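Local coordinates for 457aa long hypothetical protein (Pyrococcus horikoshii, PDB 2CSU) that is of unknown function but combines a Rossmann-type CoA-binding domain with two domains related to those of succinyl-CoA ligases, and assembles as a dimer, at residues F334-P337 against M338-V341. Numbering follows the deposited sequence.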
loop_
_atom_site.group_PDB
_atom_site.type_symbol
_atom_site.label_atom_id
_atom_site.label_comp_id
_atom_site.label_asym_id
_atom_site.label_seq_id
_atom_site.Cartn_x
_atom_site.Cartn_y
_atom_site.Cartn_z
ATOM N N PHE A 334 25.907 -16.228 -18.513
ATOM C CA PHE A 334 24.584 -16.804 -18.718
ATOM C C PHE A 334 23.442 -15.808 -18.876
ATOM O O PHE A 334 22.330 -16.196 -19.228
ATOM C CB PHE A 334 24.268 -17.782 -17.586
ATOM C CG PHE A 334 24.000 -17.121 -16.267
ATOM C CD1 PHE A 334 22.713 -16.708 -15.930
ATOM C CD2 PHE A 334 25.033 -16.914 -15.359
ATOM C CE1 PHE A 334 22.453 -16.095 -14.695
ATOM C CE2 PHE A 334 24.791 -16.299 -14.119
ATOM C CZ PHE A 334 23.499 -15.891 -13.787
ATOM N N LEU A 335 23.707 -14.533 -18.618
ATOM C CA LEU A 335 22.669 -13.513 -18.756
ATOM C C LEU A 335 22.677 -12.902 -20.145
ATOM O O LEU A 335 23.672 -12.979 -20.850
ATOM C CB LEU A 335 22.862 -12.401 -17.727
ATOM C CG LEU A 335 22.635 -12.791 -16.268
ATOM C CD1 LEU A 335 22.912 -11.584 -15.356
ATOM C CD2 LEU A 335 21.221 -13.292 -16.113
ATOM N N PRO A 336 21.561 -12.295 -20.559
ATOM C CA PRO A 336 21.483 -11.674 -21.887
ATOM C C PRO A 336 22.564 -10.602 -22.076
ATOM O O PRO A 336 23.221 -10.186 -21.115
ATOM C CB PRO A 336 20.070 -11.090 -21.911
ATOM C CG PRO A 336 19.306 -12.049 -21.039
ATOM C CD PRO A 336 20.252 -12.265 -19.887
ATOM N N PRO A 337 22.754 -10.138 -23.323
ATOM C CA PRO A 337 23.768 -9.162 -23.722
ATOM C C PRO A 337 23.533 -7.761 -23.130
ATOM O O PRO A 337 24.461 -7.057 -22.754
ATOM C CB PRO A 337 23.787 -9.094 -25.246
ATOM C CG PRO A 337 23.109 -10.352 -25.766
ATOM C CD PRO A 337 22.201 -10.767 -24.517
HETATM N N MSE A 338 22.251 -7.335 -23.091
HETATM C CA MSE A 338 21.966 -5.996 -22.561
HETATM C C MSE A 338 21.688 -6.014 -21.055
HETATM O O MSE A 338 20.992 -5.169 -20.507
HETATM C CB MSE A 338 20.764 -5.411 -23.306
HETATM C CG MSE A 338 21.135 -4.168 -24.121
HETATM SE SE MSE A 338 22.070 -4.581 -25.601
HETATM C CE MSE A 338 23.565 -3.651 -25.221
ATOM N N ALA A 339 22.231 -7.049 -20.390
ATOM C CA ALA A 339 22.042 -7.160 -18.950
ATOM C C ALA A 339 23.087 -6.349 -18.180
ATOM O O ALA A 339 24.244 -6.253 -18.569
ATOM C CB ALA A 339 22.155 -8.638 -18.570
ATOM N N ALA A 340 22.630 -5.711 -17.093
ATOM C CA ALA A 340 23.573 -4.974 -16.259
ATOM C C ALA A 340 24.149 -5.869 -15.163
ATOM O O ALA A 340 23.435 -6.512 -14.401
ATOM C CB ALA A 340 22.839 -3.784 -15.643
ATOM N N VAL A 341 25.494 -5.935 -15.130
ATOM C CA VAL A 341 26.155 -6.805 -14.162
ATOM C C VAL A 341 27.060 -6.016 -13.208
ATOM O O VAL A 341 27.961 -6.547 -12.573
ATOM C CB VAL A 341 26.982 -7.837 -14.928
ATOM C CG1 VAL A 341 26.066 -8.686 -15.804
ATOM C CG2 VAL A 341 28.006 -7.138 -15.803
#
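Pro-336 and Ala-339 stand at the two ends of a type I beta turn, their CA atoms 5.4 Å apart. A weak hydrogen bond from Ala-339 N to Pro-336 O closes the turn, 3.4 Å long and bent to 145° at the hydrogen. Pro-337 and Met-338 fill the corner positions. The first of these suits proline well, since the ring holds phi close to what the turn requires and the position needs no N-H of its own. In this example the turn brings the methyl of Ala-339 back against the segment before it: its CB lies 3.2 Å from Pro-336 O, close beside the turn's own acceptor, while the same methyl meets Leu-335 CB at 3.9 Å and, more loosely, CD of Pro-336 at 4.3 Å.

The turn lies in a helix-to-strand connection in the Ligase-CoA domain, leading from helix 325-334 into the short, weakly bonded strand 340-341, which runs antiparallel to strand 344-346 through backbone hydrogen bonding between Ala-340 and Asp-346. Leu-335, the first residue to leave the helical backbone conformation, is buried, and Met-347 packs against it. Its CG sits anti to the carbonyl carbon (chi1 -68°), and with chi2 extended (178°) CD1 continues alongside the returning chain, 4.3 Å from Val-341 CG1. Val-341 also rests on Ile-328 and Leu-331 of the preceding helix, while Ile-348 touches both Pro-336 and Ala-339. At the exposed corner, the selenomethionine Met-338 turns the other way: its CB points away from residues 334-337, the chain beyond bends at chi2 and chi3, and the residue packs on Thr-102 of the second subunit.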